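Local coordinates for uncharacterized protein (Pyrobaculum aerophilum, PDB 2ZYZ), which probably serves as the structural subunit of a splicing endonuclease and may take part in binding nucleic acid, at residues D44-I49 and F58-E63; P85-L90 and V97-V102. All blocks are in the same frame, centred on the assembly; numbering follows the deposited sequence.

Contact 1 (D44-I49 and F58-E63)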
ATOM      1  N   ASP C  44     -11.169  12.142  25.418  1.00 38.21           N
ATOM      2  CA  ASP C  44     -11.210  10.689  25.353  1.00 39.20           C
ATOM      3  C   ASP C  44      -9.862  10.080  25.335  1.00 39.04           C
ATOM      4  O   ASP C  44      -8.846  10.753  25.239  1.00 39.44           O
ATOM      5  CB  ASP C  44     -11.953  10.223  24.123  1.00 40.10           C
ATOM      6  CG  ASP C  44     -12.965   9.182  24.416  1.00 43.18           C
ATOM      7  OD1 ASP C  44     -12.915   8.530  25.479  1.00 47.02           O
ATOM      8  OD2 ASP C  44     -13.835   9.004  23.563  1.00 46.20           O
ATOM      9  N   ASP C  45      -9.852   8.776  25.455  1.00 38.39           N
ATOM     10  CA  ASP C  45      -8.730   8.065  24.983  1.00 37.69           C
ATOM     11  C   ASP C  45      -8.435   8.533  23.580  1.00 35.59           C
ATOM     12  O   ASP C  45      -9.200   8.328  22.697  1.00 36.16           O
ATOM     13  CB  ASP C  45      -9.014   6.586  24.894  1.00 38.96           C
ATOM     14  CG  ASP C  45      -7.967   5.782  25.545  1.00 41.67           C
ATOM     15  OD1 ASP C  45      -8.133   5.554  26.745  1.00 45.83           O
ATOM     16  OD2 ASP C  45      -7.000   5.367  24.890  1.00 43.99           O
ATOM     17  N   LYS C  46      -7.317   9.170  23.399  1.00 32.65           N
ATOM     18  CA  LYS C  46      -6.775   9.360  22.075  1.00 30.09           C
ATOM     19  C   LYS C  46      -7.369  10.491  21.273  1.00 28.11           C
ATOM     20  O   LYS C  46      -6.934  10.752  20.186  1.00 26.02           O
ATOM     21  CB  LYS C  46      -6.785   8.079  21.293  1.00 30.12           C
ATOM     22  CG  LYS C  46      -5.637   7.266  21.663  1.00 32.30           C
ATOM     23  CD  LYS C  46      -5.653   5.953  21.035  1.00 37.03           C
ATOM     24  CE  LYS C  46      -7.018   5.282  21.031  1.00 37.14           C
ATOM     25  NZ  LYS C  46      -6.878   3.995  20.300  1.00 38.97           N
ATOM     26  N   ILE C  47      -8.353  11.156  21.847  1.00 25.97           N
ATOM     27  CA  ILE C  47      -8.964  12.321  21.239  1.00 23.24           C
ATOM     28  C   ILE C  47      -8.815  13.572  22.104  1.00 22.86           C
ATOM     29  O   ILE C  47      -9.113  13.545  23.232  1.00 21.86           O
ATOM     30  CB  ILE C  47     -10.424  12.083  20.941  1.00 23.98           C
ATOM     31  CG1 ILE C  47     -10.609  10.835  20.094  1.00 21.94           C
ATOM     32  CG2 ILE C  47     -10.993  13.240  20.288  1.00 23.85           C
ATOM     33  CD1 ILE C  47     -11.946  10.455  19.882  1.00 23.58           C
ATOM     34  N   PHE C  48      -8.319  14.639  21.523  1.00 20.27           N
ATOM     35  CA  PHE C  48      -8.149  15.871  22.255  1.00 20.16           C
ATOM     36  C   PHE C  48      -8.241  17.080  21.349  1.00 21.11           C
ATOM     37  O   PHE C  48      -8.171  16.933  20.197  1.00 19.67           O
ATOM     38  CB  PHE C  48      -6.875  15.923  23.064  1.00 20.93           C
ATOM     39  CG  PHE C  48      -5.635  15.825  22.259  1.00 20.68           C
ATOM     40  CD1 PHE C  48      -4.975  16.942  21.845  1.00 19.17           C
ATOM     41  CD2 PHE C  48      -5.101  14.604  21.926  1.00 21.48           C
ATOM     42  CE1 PHE C  48      -3.864  16.849  21.152  1.00 20.00           C
ATOM     43  CE2 PHE C  48      -3.966  14.549  21.224  1.00 20.61           C
ATOM     44  CZ  PHE C  48      -3.366  15.690  20.818  1.00 20.39           C
ATOM     45  N   ILE C  49      -8.426  18.252  21.933  1.00 21.50           N
ATOM     46  CA  ILE C  49      -8.417  19.502  21.207  1.00 20.74           C
ATOM     47  C   ILE C  49      -7.174  20.250  21.581  1.00 20.99           C
ATOM     48  O   ILE C  49      -6.872  20.347  22.728  1.00 20.50           O
ATOM     49  CB  ILE C  49      -9.629  20.368  21.578  1.00 21.35           C
ATOM     50  CG1 ILE C  49     -10.898  19.611  21.293  1.00 20.03           C
ATOM     51  CG2 ILE C  49      -9.626  21.689  20.799  1.00 22.34           C
ATOM     52  CD1 ILE C  49     -12.105  20.199  21.785  1.00 24.89           C
ATOM     53  N   PHE C  58      -7.573  16.432  17.449  1.00 18.21           N
ATOM     54  CA  PHE C  58      -6.539  15.454  17.244  1.00 17.32           C
ATOM     55  C   PHE C  58      -7.018  14.054  17.600  1.00 17.70           C
ATOM     56  O   PHE C  58      -7.667  13.869  18.608  1.00 18.33           O
ATOM     57  CB  PHE C  58      -5.301  15.774  18.036  1.00 17.46           C
ATOM     58  CG  PHE C  58      -4.528  16.910  17.505  1.00 17.70           C
ATOM     59  CD1 PHE C  58      -4.852  18.166  17.853  1.00 17.54           C
ATOM     60  CD2 PHE C  58      -3.460  16.715  16.660  1.00 19.22           C
ATOM     61  CE1 PHE C  58      -4.127  19.214  17.357  1.00 18.03           C
ATOM     62  CE2 PHE C  58      -2.762  17.754  16.166  1.00 20.96           C
ATOM     63  CZ  PHE C  58      -3.095  19.000  16.520  1.00 19.66           C
ATOM     64  N   TYR C  59      -6.601  13.089  16.787  1.00 17.22           N
ATOM     65  CA  TYR C  59      -6.840  11.687  17.060  1.00 17.61           C
ATOM     66  C   TYR C  59      -5.527  10.939  16.913  1.00 16.97           C
ATOM     67  O   TYR C  59      -4.884  11.020  15.907  1.00 16.24           O
ATOM     68  CB  TYR C  59      -7.915  11.131  16.136  1.00 18.74           C
ATOM     69  CG  TYR C  59      -8.246   9.688  16.337  1.00 19.78           C
ATOM     70  CD1 TYR C  59      -8.632   9.221  17.545  1.00 21.08           C
ATOM     71  CD2 TYR C  59      -8.177   8.802  15.307  1.00 22.62           C
ATOM     72  CE1 TYR C  59      -8.930   7.946  17.733  1.00 22.90           C
ATOM     73  CE2 TYR C  59      -8.464   7.498  15.500  1.00 24.06           C
ATOM     74  CZ  TYR C  59      -8.840   7.091  16.719  1.00 23.33           C
ATOM     75  OH  TYR C  59      -9.113   5.824  16.900  1.00 24.39           O
ATOM     76  N   VAL C  60      -5.124  10.219  17.940  1.00 16.15           N
ATOM     77  CA  VAL C  60      -3.831   9.616  17.979  1.00 16.43           C
ATOM     78  C   VAL C  60      -3.941   8.189  17.453  1.00 16.94           C
ATOM     79  O   VAL C  60      -4.769   7.481  17.910  1.00 17.23           O
ATOM     80  CB  VAL C  60      -3.266   9.554  19.424  1.00 17.06           C
ATOM     81  CG1 VAL C  60      -2.065   8.770  19.471  1.00 17.24           C
ATOM     82  CG2 VAL C  60      -3.014  10.894  19.940  1.00 18.71           C
ATOM     83  N   MET C  61      -3.089   7.820  16.510  1.00 15.18           N
ATOM     84  CA  MET C  61      -3.020   6.495  15.967  1.00 16.88           C
ATOM     85  C   MET C  61      -1.631   5.921  16.137  1.00 16.86           C
ATOM     86  O   MET C  61      -0.702   6.438  15.622  1.00 16.41           O
ATOM     87  CB  MET C  61      -3.392   6.518  14.485  1.00 15.22           C
ATOM     88  CG  MET C  61      -4.772   6.953  14.275  1.00 18.76           C
ATOM     89  SD  MET C  61      -5.335   6.948  12.591  1.00 19.58           S
ATOM     90  CE  MET C  61      -5.322   5.243  12.162  1.00 20.91           C
ATOM     91  N   VAL C  62      -1.529   4.840  16.882  1.00 15.22           N
ATOM     92  CA  VAL C  62      -0.284   4.135  17.088  1.00 15.43           C
ATOM     93  C   VAL C  62       0.011   3.052  16.029  1.00 12.38           C
ATOM     94  O   VAL C  62      -0.829   2.317  15.678  1.00 14.75           O
ATOM     95  CB  VAL C  62      -0.225   3.556  18.530  1.00 15.92           C
ATOM     96  CG1 VAL C  62       0.949   2.684  18.731  1.00 16.10           C
ATOM     97  CG2 VAL C  62      -0.214   4.665  19.504  1.00 19.58           C
ATOM     98  N   GLU C  63       1.247   3.022  15.536  1.00 13.09           N
ATOM     99  CA  GLU C  63       1.707   2.006  14.606  1.00 12.42           C
ATOM    100  C   GLU C  63       1.240   0.615  15.055  1.00 13.32           C
ATOM    101  O   GLU C  63       1.467   0.244  16.150  1.00 14.87           O
ATOM    102  CB  GLU C  63       3.215   2.010  14.446  1.00 12.36           C
ATOM    103  CG  GLU C  63       3.725   1.112  13.381  1.00 13.18           C
ATOM    104  CD  GLU C  63       5.240   1.207  13.108  1.00 12.72           C
ATOM    105  OE1 GLU C  63       5.916   1.933  13.809  1.00 15.92           O
ATOM    106  OE2 GLU C  63       5.673   0.528  12.208  1.00 15.06           O
TER
HETATM  107  O   HOH W   1      -6.291   5.163  17.493  1.00 28.15           O
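The first torsions of Phe48 and Phe58 bring their two side chains together on one face of an antiparallel strand pair. In Phe48, CG stands between the backbone N and the carbonyl carbon (chi1 61°), which swings the ring across 58-62 and lays one of its faces against the CB of Phe58, 3.6 Å from the centroid of the Phe48 ring, a CH-pi contact. In Phe58, CG is anti to the carbonyl carbon (chi1 -73°), and this sets its ring near parallel to that of Phe48 but slid aside: the planes lie only 7° apart, yet with centroids 5.1 Å from each other the Phe48 and Phe58 rings barely overlap. At the edge of the same Phe48 ring, in its plane, CG2 of Val60 approaches CE2 to 4.0 Å. Phe29 and Leu32 of helix 23-34 also meet Phe48, and an alanine here would probably open a gap between sheet and helix and leave Phe58 CB and Val60 CG2 without their aromatic partner. On the other sheet face, Ile47 CG1 packs against Tyr59 CD1 at 3.6 Å. The backbone fixes this register: Phe48 N donates to Phe58 O (3.1 Å), Phe58 N returns a bond to Phe48 O (2.9 Å), and Val60 N donates to Lys46 O. Just before strand 47-51 begins, the aliphatic part of Lys46 crosses Val60 at about a right angle, its CD 3.6 Å from Val60 O. Its NZ donates to a water that in turn donates to Val60 O at 2.8 Å and meets Tyr59 OH more weakly. The chemistry is therefore divided: hydrocarbon faces on hydrogen-bonded backbone, with a water that probably solvates the ammonium group while also satisfying the Val60 carbonyl.

Contact 2 (P85-L90 and V97-V102)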
ATOM      1  N   PRO C  85     -11.095  21.395  12.136  1.00 21.75           N
ATOM      2  CA  PRO C  85     -10.419  20.388  11.347  1.00 20.91           C
ATOM      3  C   PRO C  85      -9.857  19.268  12.180  1.00 18.88           C
ATOM      4  O   PRO C  85      -9.492  19.494  13.308  1.00 18.62           O
ATOM      5  CB  PRO C  85      -9.277  21.137  10.715  1.00 21.42           C
ATOM      6  CG  PRO C  85      -9.074  22.259  11.539  1.00 24.36           C
ATOM      7  CD  PRO C  85     -10.345  22.647  12.087  1.00 22.48           C
ATOM      8  N   VAL C  86      -9.758  18.099  11.572  1.00 17.20           N
ATOM      9  CA  VAL C  86      -9.279  16.883  12.233  1.00 16.20           C
ATOM     10  C   VAL C  86      -7.851  16.568  11.785  1.00 16.96           C
ATOM     11  O   VAL C  86      -7.548  16.648  10.630  1.00 16.69           O
ATOM     12  CB  VAL C  86     -10.203  15.689  11.947  1.00 15.65           C
ATOM     13  CG1 VAL C  86      -9.769  14.449  12.649  1.00 15.79           C
ATOM     14  CG2 VAL C  86     -11.593  16.026  12.323  1.00 15.57           C
ATOM     15  N   VAL C  87      -6.999  16.246  12.725  1.00 15.91           N
ATOM     16  CA  VAL C  87      -5.616  15.907  12.484  1.00 15.84           C
ATOM     17  C   VAL C  87      -5.398  14.551  13.113  1.00 15.98           C
ATOM     18  O   VAL C  87      -5.719  14.347  14.236  1.00 16.46           O
ATOM     19  CB  VAL C  87      -4.627  16.912  13.098  1.00 17.30           C
ATOM     20  CG1 VAL C  87      -3.216  16.543  12.825  1.00 17.68           C
ATOM     21  CG2 VAL C  87      -4.860  18.269  12.559  1.00 17.19           C
ATOM     22  N   LEU C  88      -4.867  13.642  12.338  1.00 14.82           N
ATOM     23  CA  LEU C  88      -4.443  12.350  12.826  1.00 14.48           C
ATOM     24  C   LEU C  88      -2.995  12.428  13.253  1.00 14.96           C
ATOM     25  O   LEU C  88      -2.172  12.759  12.500  1.00 14.76           O
ATOM     26  CB  LEU C  88      -4.595  11.286  11.750  1.00 13.75           C
ATOM     27  CG  LEU C  88      -5.991  11.145  11.209  1.00 14.70           C
ATOM     28  CD1 LEU C  88      -6.095  10.220  10.051  1.00 12.84           C
ATOM     29  CD2 LEU C  88      -7.005  10.929  12.252  1.00 16.43           C
ATOM     30  N   ALA C  89      -2.717  12.091  14.488  1.00 14.52           N
ATOM     31  CA  ALA C  89      -1.374  12.110  14.952  1.00 13.95           C
ATOM     32  C   ALA C  89      -0.862  10.686  14.911  1.00 14.94           C
ATOM     33  O   ALA C  89      -1.256   9.913  15.686  1.00 15.48           O
ATOM     34  CB  ALA C  89      -1.326  12.622  16.353  1.00 14.11           C
ATOM     35  N   LEU C  90       0.040  10.400  14.001  1.00 13.99           N
ATOM     36  CA  LEU C  90       0.538   9.053  13.816  1.00 14.10           C
ATOM     37  C   LEU C  90       1.819   8.814  14.582  1.00 15.30           C
ATOM     38  O   LEU C  90       2.736   9.526  14.404  1.00 14.91           O
ATOM     39  CB  LEU C  90       0.794   8.779  12.355  1.00 14.59           C
ATOM     40  CG  LEU C  90      -0.300   9.221  11.386  1.00 12.99           C
ATOM     41  CD1 LEU C  90       0.057   8.957  10.006  1.00 15.03           C
ATOM     42  CD2 LEU C  90      -1.571   8.717  11.649  1.00 14.52           C
ATOM     43  N   VAL C  97       6.459  11.144  15.714  1.00 16.76           N
ATOM     44  CA  VAL C  97       5.139  11.613  15.434  1.00 16.83           C
ATOM     45  C   VAL C  97       5.030  12.326  14.085  1.00 16.89           C
ATOM     46  O   VAL C  97       5.818  13.156  13.792  1.00 18.11           O
ATOM     47  CB  VAL C  97       4.601  12.549  16.521  1.00 17.19           C
ATOM     48  CG1 VAL C  97       3.167  12.811  16.275  1.00 18.58           C
ATOM     49  CG2 VAL C  97       4.793  11.976  17.863  1.00 15.82           C
ATOM     50  N   THR C  98       4.052  11.950  13.298  1.00 16.63           N
ATOM     51  CA  THR C  98       3.789  12.517  11.988  1.00 17.73           C
ATOM     52  C   THR C  98       2.321  12.871  11.911  1.00 17.36           C
ATOM     53  O   THR C  98       1.543  12.127  12.365  1.00 19.35           O
ATOM     54  CB  THR C  98       4.054  11.456  10.896  1.00 18.27           C
ATOM     55  OG1 THR C  98       5.381  10.995  11.007  1.00 19.60           O
ATOM     56  CG2 THR C  98       3.883  12.037   9.508  1.00 19.10           C
ATOM     57  N   TYR C  99       1.946  14.005  11.341  1.00 15.90           N
ATOM     58  CA  TYR C  99       0.533  14.415  11.312  1.00 15.87           C
ATOM     59  C   TYR C  99      -0.074  14.452   9.903  1.00 15.25           C
ATOM     60  O   TYR C  99       0.555  14.884   8.986  1.00 16.29           O
ATOM     61  CB  TYR C  99       0.293  15.764  11.998  1.00 16.58           C
ATOM     62  CG  TYR C  99       0.934  15.926  13.370  1.00 16.49           C
ATOM     63  CD1 TYR C  99       2.206  16.372  13.497  1.00 19.14           C
ATOM     64  CD2 TYR C  99       0.261  15.613  14.506  1.00 17.34           C
ATOM     65  CE1 TYR C  99       2.775  16.537  14.722  1.00 17.71           C
ATOM     66  CE2 TYR C  99       0.813  15.751  15.704  1.00 15.01           C
ATOM     67  CZ  TYR C  99       2.069  16.229  15.837  1.00 17.14           C
ATOM     68  OH  TYR C  99       2.629  16.352  17.070  1.00 17.44           O
ATOM     69  N   TYR C 100      -1.300  13.956   9.762  1.00 14.79           N
ATOM     70  CA  TYR C 100      -2.060  14.093   8.556  1.00 15.09           C
ATOM     71  C   TYR C 100      -3.428  14.768   8.827  1.00 15.55           C
ATOM     72  O   TYR C 100      -4.113  14.380   9.686  1.00 14.79           O
ATOM     73  CB  TYR C 100      -2.270  12.722   7.890  1.00 15.96           C
ATOM     74  CG  TYR C 100      -1.152  12.242   7.000  1.00 15.21           C
ATOM     75  CD1 TYR C 100       0.056  11.823   7.510  1.00 12.57           C
ATOM     76  CD2 TYR C 100      -1.308  12.200   5.649  1.00 14.61           C
ATOM     77  CE1 TYR C 100       1.052  11.398   6.717  1.00 15.10           C
ATOM     78  CE2 TYR C 100      -0.321  11.765   4.850  1.00 16.55           C
ATOM     79  CZ  TYR C 100       0.875  11.385   5.363  1.00 14.11           C
ATOM     80  OH  TYR C 100       1.839  10.953   4.520  1.00 16.92           O
ATOM     81  N   TYR C 101      -3.808  15.712   8.001  1.00 14.75           N
ATOM     82  CA  TYR C 101      -5.206  16.080   7.928  1.00 15.89           C
ATOM     83  C   TYR C 101      -6.075  14.969   7.380  1.00 14.93           C
ATOM     84  O   TYR C 101      -5.664  14.263   6.532  1.00 14.77           O
ATOM     85  CB  TYR C 101      -5.444  17.312   7.045  1.00 18.02           C
ATOM     86  CG  TYR C 101      -4.604  18.499   7.363  1.00 20.18           C
ATOM     87  CD1 TYR C 101      -3.674  18.943   6.476  1.00 22.97           C
ATOM     88  CD2 TYR C 101      -4.772  19.195   8.514  1.00 21.70           C
ATOM     89  CE1 TYR C 101      -2.927  19.976   6.732  1.00 23.64           C
ATOM     90  CE2 TYR C 101      -4.009  20.278   8.781  1.00 24.19           C
ATOM     91  CZ  TYR C 101      -3.078  20.660   7.863  1.00 23.60           C
ATOM     92  OH  TYR C 101      -2.280  21.717   8.094  1.00 26.07           O
ATOM     93  N   VAL C 102      -7.301  14.889   7.861  1.00 14.30           N
ATOM     94  CA  VAL C 102      -8.301  14.073   7.238  1.00 14.06           C
ATOM     95  C   VAL C 102      -9.664  14.780   7.190  1.00 15.80           C
ATOM     96  O   VAL C 102      -9.966  15.520   8.068  1.00 16.60           O
ATOM     97  CB  VAL C 102      -8.413  12.734   7.920  1.00 14.05           C
ATOM     98  CG1 VAL C 102      -8.865  12.891   9.282  1.00 15.41           C
ATOM     99  CG2 VAL C 102      -9.251  11.839   7.195  1.00 14.82           C
TER
HETATM  100  O   HOH W   2     -11.478  17.645   9.047  0.50 11.59           O
HETATM  101  O   HOH W   3       5.474   9.066  12.781  1.00 18.81           O
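Three tyrosine rings of 97-102 meet 85-90 in different ways. Tyr99 is approached obliquely, Ala89 CB coming within 3.8 Å of its CE2, while Val87 CG1 packs on Tyr99 CB at 3.7 Å; its hydroxyl is hydrogen-bonded to Asp31. Tyr101, on the same sheet face, has Val86 O at its ring edge and Val87 alongside, pointing the same way. On the reverse face Leu90 CD1 meets Tyr100 CD1 at a slant, 3.8 Å away. Val102 completes that face: with chi1 64° its CG1 lies between the backbone N and the carbonyl carbon, within 3.8 Å of Val86 CG1 and 3.9 Å of Leu88 CG. Leu88 and Tyr100 bond reciprocally through their backbones, Leu88 N to Tyr100 O at 2.9 Å, and Leu90 and Thr98 do likewise, Leu90 N to Thr98 O at 2.8 Å. Waters extend both ends: one accepts from Val86 N and donates to Val102 O, and another donates to Leu90 O and lies 2.6 Å from Thr98 OG1. Helix 69-81 covers the Val86, Leu88 and Val102 side, and helix 23-34 touches Ala89, Val97 and Tyr99. This is a two-stranded antiparallel beta hairpin at the border of the chain's sheet, and residues Tyr100 to Val102 pair antiparallel with a strand of a neighbouring subunit, a different protein, continuing the sheet across the interface.

After helix 23-34 and strand 38-44, the chain turns into contact 1, which closes the hairpin of strands 47-51 and 55-62; eight residues separate its segments. The chain then runs through helix 69-81 and returns in strand 86-91, parallel to 55-62, a beta-alpha-beta crossover. Contact 2 closes the next hairpin; six residues separate 85-90 from 97-102. The two follow in series, neither nested nor crossed. The centres of contacts 1 and 2 lie about 9 Å apart, and strands 55-62 and 86-91 are neighbours in one mixed sheet: Tyr59 O lies 2.8 Å from Ala89 N and Met61 N 2.9 Å from Ala89 O, both probable hydrogen bonds. Helix 23-34 reaches residues of both hairpins, so one helix packs across the join.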